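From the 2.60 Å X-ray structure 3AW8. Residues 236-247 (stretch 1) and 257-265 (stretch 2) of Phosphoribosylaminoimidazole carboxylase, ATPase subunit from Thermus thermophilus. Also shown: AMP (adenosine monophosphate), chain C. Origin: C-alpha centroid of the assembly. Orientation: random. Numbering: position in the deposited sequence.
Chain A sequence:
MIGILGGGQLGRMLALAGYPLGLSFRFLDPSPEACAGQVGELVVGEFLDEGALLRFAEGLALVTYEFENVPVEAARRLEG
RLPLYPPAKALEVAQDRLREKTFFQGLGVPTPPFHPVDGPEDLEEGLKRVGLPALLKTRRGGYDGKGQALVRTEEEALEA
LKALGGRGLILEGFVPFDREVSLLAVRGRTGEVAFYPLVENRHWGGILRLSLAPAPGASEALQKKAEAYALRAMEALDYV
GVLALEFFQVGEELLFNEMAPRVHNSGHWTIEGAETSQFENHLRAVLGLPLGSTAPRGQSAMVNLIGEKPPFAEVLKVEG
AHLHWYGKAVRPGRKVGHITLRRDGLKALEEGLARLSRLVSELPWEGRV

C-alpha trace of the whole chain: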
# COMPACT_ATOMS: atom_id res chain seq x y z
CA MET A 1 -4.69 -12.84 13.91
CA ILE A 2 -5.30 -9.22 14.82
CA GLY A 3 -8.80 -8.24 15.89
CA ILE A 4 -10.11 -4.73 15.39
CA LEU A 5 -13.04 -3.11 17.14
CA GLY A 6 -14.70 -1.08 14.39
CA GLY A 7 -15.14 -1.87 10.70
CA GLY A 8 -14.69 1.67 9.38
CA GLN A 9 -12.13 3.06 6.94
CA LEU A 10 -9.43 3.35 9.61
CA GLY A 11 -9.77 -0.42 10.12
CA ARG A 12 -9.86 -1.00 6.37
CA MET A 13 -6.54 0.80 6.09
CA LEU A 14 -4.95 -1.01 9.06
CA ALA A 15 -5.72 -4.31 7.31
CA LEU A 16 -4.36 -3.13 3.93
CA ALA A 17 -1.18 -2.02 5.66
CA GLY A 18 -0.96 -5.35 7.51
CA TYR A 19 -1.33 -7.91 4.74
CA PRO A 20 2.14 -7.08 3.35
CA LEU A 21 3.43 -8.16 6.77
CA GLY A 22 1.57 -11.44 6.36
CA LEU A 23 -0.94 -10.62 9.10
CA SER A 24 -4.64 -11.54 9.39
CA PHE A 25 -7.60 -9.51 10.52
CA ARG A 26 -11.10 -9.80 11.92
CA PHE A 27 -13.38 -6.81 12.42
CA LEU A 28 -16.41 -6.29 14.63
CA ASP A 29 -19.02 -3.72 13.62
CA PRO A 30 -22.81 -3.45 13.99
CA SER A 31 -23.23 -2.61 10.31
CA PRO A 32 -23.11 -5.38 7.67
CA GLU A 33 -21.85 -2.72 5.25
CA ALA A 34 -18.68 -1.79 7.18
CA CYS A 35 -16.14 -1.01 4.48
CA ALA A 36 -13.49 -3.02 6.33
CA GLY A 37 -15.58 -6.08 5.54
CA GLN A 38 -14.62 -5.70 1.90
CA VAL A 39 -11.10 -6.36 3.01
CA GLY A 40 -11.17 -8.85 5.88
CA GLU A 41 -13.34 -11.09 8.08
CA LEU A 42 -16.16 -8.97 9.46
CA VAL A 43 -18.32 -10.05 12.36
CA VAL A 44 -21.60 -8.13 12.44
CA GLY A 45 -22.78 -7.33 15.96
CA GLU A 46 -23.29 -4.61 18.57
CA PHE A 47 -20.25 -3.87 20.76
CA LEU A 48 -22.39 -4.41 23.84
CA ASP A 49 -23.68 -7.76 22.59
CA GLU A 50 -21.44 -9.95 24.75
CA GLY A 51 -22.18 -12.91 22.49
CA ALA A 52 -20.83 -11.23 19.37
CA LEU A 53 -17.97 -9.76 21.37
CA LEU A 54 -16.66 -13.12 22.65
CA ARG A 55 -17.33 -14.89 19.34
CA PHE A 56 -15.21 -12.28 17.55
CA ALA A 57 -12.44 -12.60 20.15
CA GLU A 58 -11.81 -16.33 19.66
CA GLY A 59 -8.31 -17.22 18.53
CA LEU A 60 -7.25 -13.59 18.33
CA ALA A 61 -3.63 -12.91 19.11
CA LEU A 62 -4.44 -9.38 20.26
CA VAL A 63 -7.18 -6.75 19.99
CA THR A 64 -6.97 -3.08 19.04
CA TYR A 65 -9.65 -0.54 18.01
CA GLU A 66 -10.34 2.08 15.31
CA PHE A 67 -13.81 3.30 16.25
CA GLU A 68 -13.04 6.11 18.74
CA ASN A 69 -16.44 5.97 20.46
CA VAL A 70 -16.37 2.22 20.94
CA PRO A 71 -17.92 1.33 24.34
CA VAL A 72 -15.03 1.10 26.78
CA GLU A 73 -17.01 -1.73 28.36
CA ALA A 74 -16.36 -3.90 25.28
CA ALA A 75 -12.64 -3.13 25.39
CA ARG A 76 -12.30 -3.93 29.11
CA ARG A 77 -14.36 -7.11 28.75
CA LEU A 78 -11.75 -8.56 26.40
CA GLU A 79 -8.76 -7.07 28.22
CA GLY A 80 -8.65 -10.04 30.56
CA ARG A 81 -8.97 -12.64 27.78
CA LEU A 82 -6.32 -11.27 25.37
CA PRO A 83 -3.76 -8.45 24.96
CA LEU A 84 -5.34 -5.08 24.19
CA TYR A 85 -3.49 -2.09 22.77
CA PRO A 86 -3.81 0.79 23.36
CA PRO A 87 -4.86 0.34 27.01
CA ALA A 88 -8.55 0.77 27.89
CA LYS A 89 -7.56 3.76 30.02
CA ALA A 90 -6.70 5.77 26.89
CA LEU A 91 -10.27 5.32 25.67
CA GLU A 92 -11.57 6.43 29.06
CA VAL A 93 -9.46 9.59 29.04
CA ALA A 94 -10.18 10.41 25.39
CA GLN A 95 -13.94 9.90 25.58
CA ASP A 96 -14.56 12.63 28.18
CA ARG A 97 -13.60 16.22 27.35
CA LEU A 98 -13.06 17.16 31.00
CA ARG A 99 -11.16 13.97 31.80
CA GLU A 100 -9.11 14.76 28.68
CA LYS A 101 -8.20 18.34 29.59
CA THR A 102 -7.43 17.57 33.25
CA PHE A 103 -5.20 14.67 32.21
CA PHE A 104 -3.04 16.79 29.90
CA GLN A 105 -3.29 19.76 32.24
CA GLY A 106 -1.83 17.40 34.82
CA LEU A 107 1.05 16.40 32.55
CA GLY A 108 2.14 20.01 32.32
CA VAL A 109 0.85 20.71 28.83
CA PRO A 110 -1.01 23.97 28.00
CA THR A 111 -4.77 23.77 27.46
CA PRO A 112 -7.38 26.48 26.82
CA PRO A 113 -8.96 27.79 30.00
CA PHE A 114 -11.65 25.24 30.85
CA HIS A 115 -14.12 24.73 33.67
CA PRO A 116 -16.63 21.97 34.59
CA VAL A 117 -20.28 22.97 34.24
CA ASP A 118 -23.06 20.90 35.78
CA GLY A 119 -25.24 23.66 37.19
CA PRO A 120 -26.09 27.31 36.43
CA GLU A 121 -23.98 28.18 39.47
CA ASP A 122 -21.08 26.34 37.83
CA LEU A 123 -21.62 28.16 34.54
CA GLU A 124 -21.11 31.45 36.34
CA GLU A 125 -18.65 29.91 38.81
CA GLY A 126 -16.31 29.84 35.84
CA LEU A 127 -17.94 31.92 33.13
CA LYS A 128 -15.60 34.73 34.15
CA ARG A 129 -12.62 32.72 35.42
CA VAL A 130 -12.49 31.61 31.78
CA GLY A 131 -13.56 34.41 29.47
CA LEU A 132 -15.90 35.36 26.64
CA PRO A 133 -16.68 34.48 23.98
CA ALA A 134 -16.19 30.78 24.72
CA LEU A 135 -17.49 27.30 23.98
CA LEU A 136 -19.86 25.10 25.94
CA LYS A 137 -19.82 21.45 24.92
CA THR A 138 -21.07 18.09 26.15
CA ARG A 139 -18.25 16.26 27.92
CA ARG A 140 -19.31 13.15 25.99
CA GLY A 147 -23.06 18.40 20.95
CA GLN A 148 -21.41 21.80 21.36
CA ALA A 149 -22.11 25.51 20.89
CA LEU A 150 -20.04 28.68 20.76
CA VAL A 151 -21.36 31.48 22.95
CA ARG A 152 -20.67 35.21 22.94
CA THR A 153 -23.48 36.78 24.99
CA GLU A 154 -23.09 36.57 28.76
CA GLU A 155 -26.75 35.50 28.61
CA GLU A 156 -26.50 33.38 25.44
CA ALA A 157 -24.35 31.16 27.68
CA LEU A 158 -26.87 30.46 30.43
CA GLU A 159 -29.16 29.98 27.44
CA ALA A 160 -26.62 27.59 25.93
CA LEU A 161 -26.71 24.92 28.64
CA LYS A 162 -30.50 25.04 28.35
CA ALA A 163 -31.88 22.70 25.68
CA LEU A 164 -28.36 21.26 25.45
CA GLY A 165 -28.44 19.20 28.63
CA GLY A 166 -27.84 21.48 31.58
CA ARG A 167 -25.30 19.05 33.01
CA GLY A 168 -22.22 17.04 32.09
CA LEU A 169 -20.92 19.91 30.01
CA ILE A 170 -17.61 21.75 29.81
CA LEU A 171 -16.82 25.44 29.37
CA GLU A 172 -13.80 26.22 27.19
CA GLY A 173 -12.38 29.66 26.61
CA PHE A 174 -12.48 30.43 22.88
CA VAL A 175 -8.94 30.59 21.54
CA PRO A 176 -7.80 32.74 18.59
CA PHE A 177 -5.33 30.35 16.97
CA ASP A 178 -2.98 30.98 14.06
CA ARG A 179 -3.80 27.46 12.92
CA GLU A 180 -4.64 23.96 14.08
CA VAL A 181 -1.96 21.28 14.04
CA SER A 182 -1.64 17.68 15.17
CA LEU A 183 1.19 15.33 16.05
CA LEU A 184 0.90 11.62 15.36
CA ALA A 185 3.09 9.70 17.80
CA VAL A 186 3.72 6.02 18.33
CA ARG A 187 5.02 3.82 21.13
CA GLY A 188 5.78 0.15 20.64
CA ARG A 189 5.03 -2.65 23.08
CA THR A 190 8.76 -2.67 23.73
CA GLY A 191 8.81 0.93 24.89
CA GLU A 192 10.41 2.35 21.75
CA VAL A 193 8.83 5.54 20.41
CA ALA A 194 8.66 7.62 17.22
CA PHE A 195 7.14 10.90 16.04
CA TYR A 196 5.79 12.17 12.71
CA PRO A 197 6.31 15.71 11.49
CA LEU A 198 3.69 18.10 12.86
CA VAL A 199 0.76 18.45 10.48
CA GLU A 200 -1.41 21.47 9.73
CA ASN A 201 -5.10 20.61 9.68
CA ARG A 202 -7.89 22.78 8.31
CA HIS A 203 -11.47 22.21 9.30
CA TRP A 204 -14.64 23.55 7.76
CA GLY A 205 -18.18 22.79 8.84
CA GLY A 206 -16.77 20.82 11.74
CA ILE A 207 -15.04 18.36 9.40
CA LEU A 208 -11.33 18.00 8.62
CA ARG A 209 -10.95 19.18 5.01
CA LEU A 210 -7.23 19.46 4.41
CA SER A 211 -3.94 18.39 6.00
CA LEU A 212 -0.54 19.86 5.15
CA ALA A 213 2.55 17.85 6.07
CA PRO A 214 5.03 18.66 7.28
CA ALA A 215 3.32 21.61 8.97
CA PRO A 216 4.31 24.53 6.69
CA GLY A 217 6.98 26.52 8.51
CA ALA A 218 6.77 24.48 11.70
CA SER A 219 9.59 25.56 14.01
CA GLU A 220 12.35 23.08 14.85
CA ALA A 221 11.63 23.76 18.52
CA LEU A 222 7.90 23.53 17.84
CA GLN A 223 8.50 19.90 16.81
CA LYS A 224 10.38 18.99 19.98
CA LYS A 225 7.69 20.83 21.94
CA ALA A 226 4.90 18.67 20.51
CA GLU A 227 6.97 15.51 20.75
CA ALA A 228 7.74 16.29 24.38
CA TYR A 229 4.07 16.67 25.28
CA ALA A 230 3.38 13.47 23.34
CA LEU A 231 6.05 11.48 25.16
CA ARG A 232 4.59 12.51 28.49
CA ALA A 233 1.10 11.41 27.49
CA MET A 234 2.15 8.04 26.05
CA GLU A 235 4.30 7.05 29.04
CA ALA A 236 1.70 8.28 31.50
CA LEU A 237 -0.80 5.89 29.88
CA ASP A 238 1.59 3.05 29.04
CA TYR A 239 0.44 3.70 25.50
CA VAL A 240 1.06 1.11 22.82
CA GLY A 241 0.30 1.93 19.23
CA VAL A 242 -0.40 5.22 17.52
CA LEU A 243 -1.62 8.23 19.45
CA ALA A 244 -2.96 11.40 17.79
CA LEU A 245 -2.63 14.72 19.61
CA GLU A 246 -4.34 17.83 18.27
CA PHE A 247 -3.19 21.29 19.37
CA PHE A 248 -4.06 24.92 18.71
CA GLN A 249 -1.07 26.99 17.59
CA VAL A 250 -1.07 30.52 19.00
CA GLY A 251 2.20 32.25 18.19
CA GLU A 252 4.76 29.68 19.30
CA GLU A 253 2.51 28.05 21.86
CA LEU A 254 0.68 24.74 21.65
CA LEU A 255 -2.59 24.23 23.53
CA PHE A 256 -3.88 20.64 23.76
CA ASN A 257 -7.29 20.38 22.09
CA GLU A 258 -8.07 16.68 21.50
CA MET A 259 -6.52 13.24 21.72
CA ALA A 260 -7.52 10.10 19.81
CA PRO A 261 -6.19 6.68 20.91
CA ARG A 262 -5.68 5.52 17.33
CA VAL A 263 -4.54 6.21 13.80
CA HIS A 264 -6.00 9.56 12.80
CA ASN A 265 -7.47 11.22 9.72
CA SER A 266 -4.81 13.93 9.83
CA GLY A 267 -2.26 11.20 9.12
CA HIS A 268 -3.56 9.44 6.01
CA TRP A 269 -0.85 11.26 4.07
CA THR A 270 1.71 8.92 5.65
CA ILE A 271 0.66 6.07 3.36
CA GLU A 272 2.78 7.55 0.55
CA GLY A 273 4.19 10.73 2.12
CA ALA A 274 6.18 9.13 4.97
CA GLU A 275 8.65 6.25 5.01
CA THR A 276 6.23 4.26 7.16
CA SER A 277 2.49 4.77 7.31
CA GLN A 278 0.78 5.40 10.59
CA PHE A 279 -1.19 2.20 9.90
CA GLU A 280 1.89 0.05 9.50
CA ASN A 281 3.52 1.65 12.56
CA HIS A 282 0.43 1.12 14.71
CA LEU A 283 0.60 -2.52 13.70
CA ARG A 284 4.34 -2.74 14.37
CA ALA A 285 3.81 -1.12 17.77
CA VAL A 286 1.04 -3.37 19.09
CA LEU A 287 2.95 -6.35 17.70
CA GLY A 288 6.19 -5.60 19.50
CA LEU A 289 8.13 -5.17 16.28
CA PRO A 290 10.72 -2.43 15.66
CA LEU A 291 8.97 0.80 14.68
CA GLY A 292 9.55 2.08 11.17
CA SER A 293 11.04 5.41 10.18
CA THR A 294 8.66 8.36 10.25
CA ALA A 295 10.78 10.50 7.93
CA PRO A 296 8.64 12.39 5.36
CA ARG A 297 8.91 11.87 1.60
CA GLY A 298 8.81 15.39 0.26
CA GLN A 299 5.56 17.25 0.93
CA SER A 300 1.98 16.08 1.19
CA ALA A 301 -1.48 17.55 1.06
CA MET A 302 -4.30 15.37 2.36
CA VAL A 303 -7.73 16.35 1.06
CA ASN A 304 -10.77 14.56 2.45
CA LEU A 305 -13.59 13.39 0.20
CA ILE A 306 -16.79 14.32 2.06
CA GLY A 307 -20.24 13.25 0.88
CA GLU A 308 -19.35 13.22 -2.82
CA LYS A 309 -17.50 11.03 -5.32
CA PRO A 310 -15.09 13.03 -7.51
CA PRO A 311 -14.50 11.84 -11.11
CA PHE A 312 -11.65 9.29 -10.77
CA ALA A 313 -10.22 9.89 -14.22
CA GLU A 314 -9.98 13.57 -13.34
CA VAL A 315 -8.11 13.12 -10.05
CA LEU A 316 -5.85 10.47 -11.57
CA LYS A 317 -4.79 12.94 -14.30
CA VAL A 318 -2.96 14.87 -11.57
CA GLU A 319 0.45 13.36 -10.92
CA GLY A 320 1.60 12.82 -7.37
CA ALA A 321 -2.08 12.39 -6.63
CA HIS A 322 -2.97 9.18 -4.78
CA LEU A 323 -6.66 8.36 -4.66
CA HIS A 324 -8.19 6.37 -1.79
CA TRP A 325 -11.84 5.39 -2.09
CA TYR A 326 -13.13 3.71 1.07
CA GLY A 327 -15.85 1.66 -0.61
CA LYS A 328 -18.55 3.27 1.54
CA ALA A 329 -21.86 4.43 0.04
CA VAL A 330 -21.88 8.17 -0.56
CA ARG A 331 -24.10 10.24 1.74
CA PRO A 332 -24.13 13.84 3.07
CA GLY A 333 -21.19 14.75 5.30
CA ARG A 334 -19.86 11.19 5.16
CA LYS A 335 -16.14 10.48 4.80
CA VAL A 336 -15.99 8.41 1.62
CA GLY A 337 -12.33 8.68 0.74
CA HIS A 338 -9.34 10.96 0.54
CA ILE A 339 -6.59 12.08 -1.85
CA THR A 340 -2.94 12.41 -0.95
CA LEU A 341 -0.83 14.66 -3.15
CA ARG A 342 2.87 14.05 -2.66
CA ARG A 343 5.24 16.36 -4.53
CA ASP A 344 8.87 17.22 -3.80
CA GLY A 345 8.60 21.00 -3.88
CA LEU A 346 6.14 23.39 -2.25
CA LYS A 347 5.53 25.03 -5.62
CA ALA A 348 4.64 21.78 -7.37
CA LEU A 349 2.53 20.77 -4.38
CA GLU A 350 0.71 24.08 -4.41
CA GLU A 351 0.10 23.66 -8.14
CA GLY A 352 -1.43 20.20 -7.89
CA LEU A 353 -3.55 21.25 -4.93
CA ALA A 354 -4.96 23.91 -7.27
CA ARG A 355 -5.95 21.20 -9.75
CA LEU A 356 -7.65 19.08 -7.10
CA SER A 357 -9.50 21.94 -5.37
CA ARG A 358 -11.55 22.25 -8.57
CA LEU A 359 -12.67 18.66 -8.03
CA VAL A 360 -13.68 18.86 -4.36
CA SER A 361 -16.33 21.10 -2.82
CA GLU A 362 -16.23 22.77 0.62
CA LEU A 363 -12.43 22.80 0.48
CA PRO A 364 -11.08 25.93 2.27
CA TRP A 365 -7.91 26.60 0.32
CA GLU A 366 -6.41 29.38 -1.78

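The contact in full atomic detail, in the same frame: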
# COMPACT_ATOMS: atom_id res chain seq x y z
N ALA A 236 2.64 8.16 30.40
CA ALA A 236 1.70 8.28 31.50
C ALA A 236 0.61 7.22 31.37
O ALA A 236 0.11 6.72 32.37
CB ALA A 236 1.07 9.66 31.50
N LEU A 237 0.25 6.87 30.14
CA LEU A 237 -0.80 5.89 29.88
C LEU A 237 -0.29 4.51 29.52
O LEU A 237 -1.09 3.59 29.34
CB LEU A 237 -1.69 6.37 28.72
CG LEU A 237 -2.58 7.60 28.86
CD1 LEU A 237 -2.89 8.15 27.47
CD2 LEU A 237 -3.85 7.24 29.61
N ASP A 238 1.02 4.34 29.43
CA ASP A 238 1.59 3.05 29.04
C ASP A 238 1.00 2.74 27.67
O ASP A 238 0.58 1.62 27.37
CB ASP A 238 1.19 1.96 30.03
CG ASP A 238 2.30 1.64 31.01
OD1 ASP A 238 2.64 2.51 31.85
OD2 ASP A 238 2.85 0.52 30.92
N TYR A 239 0.99 3.77 26.84
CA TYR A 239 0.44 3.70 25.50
C TYR A 239 1.22 2.77 24.59
O TYR A 239 2.45 2.73 24.61
CB TYR A 239 0.41 5.10 24.88
CG TYR A 239 -0.64 5.25 23.80
CD1 TYR A 239 -1.95 5.60 24.12
CD2 TYR A 239 -0.34 5.01 22.46
CE1 TYR A 239 -2.93 5.71 23.15
CE2 TYR A 239 -1.32 5.11 21.47
CZ TYR A 239 -2.60 5.46 21.82
OH TYR A 239 -3.57 5.60 20.86
N VAL A 240 0.47 2.01 23.79
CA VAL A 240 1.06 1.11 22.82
C VAL A 240 0.26 1.30 21.55
O VAL A 240 -0.96 1.11 21.53
CB VAL A 240 0.96 -0.36 23.26
CG1 VAL A 240 1.64 -1.24 22.23
CG2 VAL A 240 1.61 -0.53 24.63
N GLY A 241 0.96 1.70 20.50
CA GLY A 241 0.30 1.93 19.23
C GLY A 241 0.46 3.38 18.81
O GLY A 241 1.40 4.06 19.23
N VAL A 242 -0.46 3.85 17.98
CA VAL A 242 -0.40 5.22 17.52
C VAL A 242 -1.36 6.11 18.29
O VAL A 242 -2.52 5.75 18.51
CB VAL A 242 -0.68 5.30 16.01
CG1 VAL A 242 -0.93 6.75 15.58
CG2 VAL A 242 0.51 4.72 15.26
N LEU A 243 -0.86 7.26 18.69
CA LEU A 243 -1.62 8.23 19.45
C LEU A 243 -1.65 9.54 18.65
O LEU A 243 -0.63 9.97 18.12
CB LEU A 243 -0.94 8.40 20.82
CG LEU A 243 -1.49 9.27 21.95
CD1 LEU A 243 -0.88 10.64 21.86
CD2 LEU A 243 -3.00 9.32 21.90
N ALA A 244 -2.82 10.16 18.54
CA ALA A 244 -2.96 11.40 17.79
C ALA A 244 -3.32 12.55 18.72
O ALA A 244 -4.37 12.55 19.37
CB ALA A 244 -4.01 11.26 16.70
N LEU A 245 -2.44 13.54 18.77
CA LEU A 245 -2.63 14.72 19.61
C LEU A 245 -2.87 15.96 18.75
O LEU A 245 -2.07 16.29 17.88
CB LEU A 245 -1.39 14.93 20.47
CG LEU A 245 -1.44 14.54 21.96
CD1 LEU A 245 -2.37 13.36 22.16
CD2 LEU A 245 -0.02 14.25 22.45
N GLU A 246 -3.99 16.62 18.99
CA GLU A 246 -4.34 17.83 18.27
C GLU A 246 -4.14 19.06 19.14
O GLU A 246 -4.60 19.11 20.28
CB GLU A 246 -5.79 17.77 17.81
CG GLU A 246 -5.99 16.94 16.56
CD GLU A 246 -7.41 17.03 16.02
OE1 GLU A 246 -8.29 16.32 16.56
OE2 GLU A 246 -7.64 17.81 15.07
N PHE A 247 -3.43 20.06 18.62
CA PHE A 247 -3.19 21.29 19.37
C PHE A 247 -3.65 22.52 18.60
O PHE A 247 -3.97 22.44 17.41
CB PHE A 247 -1.70 21.48 19.68
CG PHE A 247 -1.08 20.36 20.47
CD1 PHE A 247 -0.60 19.23 19.84
CD2 PHE A 247 -0.96 20.46 21.85
CE1 PHE A 247 -0.01 18.20 20.56
CE2 PHE A 247 -0.37 19.44 22.59
CZ PHE A 247 0.11 18.31 21.95
N ASN A 257 -5.87 20.29 22.41
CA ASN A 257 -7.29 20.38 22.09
C ASN A 257 -7.97 19.03 22.23
O ASN A 257 -8.90 18.89 23.02
CB ASN A 257 -7.48 20.92 20.66
CG ASN A 257 -8.90 20.71 20.14
OD1 ASN A 257 -9.87 21.05 20.80
ND2 ASN A 257 -9.01 20.16 18.93
N GLU A 258 -7.50 18.03 21.48
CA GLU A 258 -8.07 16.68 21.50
C GLU A 258 -7.04 15.58 21.35
O GLU A 258 -5.97 15.78 20.77
CB GLU A 258 -9.09 16.49 20.37
CG GLU A 258 -10.47 17.01 20.63
CD GLU A 258 -11.43 16.66 19.50
OE1 GLU A 258 -11.21 17.12 18.36
OE2 GLU A 258 -12.41 15.92 19.76
N MET A 259 -7.38 14.40 21.85
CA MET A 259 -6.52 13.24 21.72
C MET A 259 -7.38 12.08 21.22
O MET A 259 -8.55 11.97 21.58
CB MET A 259 -5.85 12.88 23.05
CG MET A 259 -6.72 12.17 24.07
SD MET A 259 -6.06 10.52 24.47
CE MET A 259 -4.88 10.91 25.75
N ALA A 260 -6.81 11.25 20.35
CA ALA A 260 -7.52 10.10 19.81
C ALA A 260 -6.59 8.90 19.97
O ALA A 260 -5.47 8.90 19.46
CB ALA A 260 -7.85 10.32 18.33
N PRO A 261 -7.04 7.87 20.70
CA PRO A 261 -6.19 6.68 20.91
C PRO A 261 -6.18 5.78 19.68
O PRO A 261 -6.58 4.61 19.77
CB PRO A 261 -6.85 6.02 22.11
CG PRO A 261 -8.30 6.27 21.85
CD PRO A 261 -8.33 7.72 21.39
N ARG A 262 -5.69 6.30 18.56
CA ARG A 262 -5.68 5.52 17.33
C ARG A 262 -5.12 6.29 16.14
O ARG A 262 -4.83 7.49 16.22
CB ARG A 262 -7.11 5.13 16.99
CG ARG A 262 -8.02 6.36 16.92
CD ARG A 262 -9.39 6.04 16.38
NE ARG A 262 -10.27 7.20 16.38
CZ ARG A 262 -10.12 8.28 15.61
NH1 ARG A 262 -9.11 8.38 14.75
NH2 ARG A 262 -11.00 9.27 15.69
N VAL A 263 -4.99 5.58 15.02
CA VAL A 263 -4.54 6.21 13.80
C VAL A 263 -5.57 7.31 13.59
O VAL A 263 -6.72 7.17 13.99
CB VAL A 263 -4.56 5.23 12.63
CG1 VAL A 263 -3.37 4.29 12.75
CG2 VAL A 263 -5.88 4.45 12.62
N HIS A 264 -5.14 8.40 12.97
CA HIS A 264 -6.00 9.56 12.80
C HIS A 264 -6.08 10.03 11.36
O HIS A 264 -5.16 9.81 10.57
CB HIS A 264 -5.47 10.67 13.71
CG HIS A 264 -6.42 11.79 13.94
ND1 HIS A 264 -6.34 12.98 13.25
CD2 HIS A 264 -7.47 11.91 14.79
CE1 HIS A 264 -7.30 13.79 13.67
NE2 HIS A 264 -8.00 13.16 14.60
N ASN A 265 -7.19 10.68 11.04
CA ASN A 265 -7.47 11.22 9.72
C ASN A 265 -6.38 12.18 9.24
O ASN A 265 -6.03 12.20 8.06
CB ASN A 265 -8.82 11.94 9.75
CG ASN A 265 -9.39 12.21 8.36
OD1 ASN A 265 -10.56 12.58 8.24
ND2 ASN A 265 -8.57 12.04 7.32
P AMP C . -14.34 19.16 18.07
O1P AMP C . -13.61 18.07 17.37
O2P AMP C . -13.38 19.79 19.21
O3P AMP C . -15.67 18.56 18.76
O5' AMP C . -14.77 20.31 17.01
C5' AMP C . -13.57 20.87 16.44
C4' AMP C . -13.93 22.15 15.65
O4' AMP C . -14.43 23.21 16.54
C3' AMP C . -12.71 22.72 14.91
O3' AMP C . -13.08 23.16 13.60
C2' AMP C . -12.21 23.88 15.80
O2' AMP C . -11.71 24.96 15.01
C1' AMP C . -13.44 24.28 16.65
N9 AMP C . -13.05 24.49 18.07
C8 AMP C . -13.04 23.54 19.06
N7 AMP C . -12.65 24.06 20.19
C5 AMP C . -12.37 25.37 20.00
C6 AMP C . -11.91 26.42 20.83
N6 AMP C . -11.64 26.20 22.17
N1 AMP C . -11.73 27.65 20.29
C2 AMP C . -11.98 27.89 18.99
N3 AMP C . -12.42 26.92 18.18
C4 AMP C . -12.62 25.66 18.63

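Strands 241-247 and 257-260 run antiparallel, their N-to-C directions 172° apart and their axes approaching to 4.8 Å, and all five hydrogen bonds between the two stretches are backbone to backbone. Ala-244 and Ala-260 form a hydrogen-bonded pair in which each residue donates once to the other and accepts once from it: Ala-244 N donates to Ala-260 O at 3.1 Å, nearly straight at 168°, and Ala-260 N donates to Ala-244 O at 2.9 Å. The carbonyl of Ala-244 receives a further contact from Met-259, whose CA lies 3.3 Å from Ala-244 O with a C-H geometry suited to a CA-H...O interaction.

Two residues along, Glu-246 pairs with Glu-258 in the same way, but less evenly. Glu-246 N donates to Glu-258 O at 2.8 Å and 169°. The return bond, from Glu-258 N to Glu-246 O, is weak at 3.3 Å; the same carbonyl, Glu-246 O, also accepts from Asn-257 N at 2.7 Å. Glu-246 O is thus shared between two successive amides, and the shorter bond goes to Asn-257.

The ladder does not continue in this form beyond Ala-260. Val-242 O lies 3.2 Å from Arg-262 N, but the angle is too poor for a hydrogen bond; that amide instead makes a weak bond within its own stretch, Arg-262 N to Ala-260 O at 2.8 Å. Ala-260 O therefore accepts from both Ala-244 N and Arg-262 N. Val-242 O is approached by the hydroxyl of Tyr-239, with Tyr-239 OH donating to Val-242 O at 2.6 Å, although the hydroxyl sits too close to Pro-261 in the model for its position to be firm. Arg-262 turns its CA-to-CB bond away from the first stretch; Arg-262 NH1 donates to Val-263 O at 2.8 Å, and NH2 is satisfied elsewhere in the structure.

The side chains of Ala-244, Glu-246, Glu-258 and Ala-260 share one face of the sheet. Here the two carboxylates come together, Glu-246 OE1 lying 3.5 Å from Glu-258 OE1, a proximity of like charges. Glu-258 OE1 also lies 2.8 Å from AMP O1P. His-264 packs its CB 3.4 Å from Ala-244 CB.

On the opposite face, Leu-245 and Met-259 form a non-hydrogen-bonded pair, and their side chains meet in an apolar contact: Leu-245 CD1 lies 3.6 Å from Met-259 CB. Leu-237 extends this packing, with its CD1 3.8 Å from Met-259 CE.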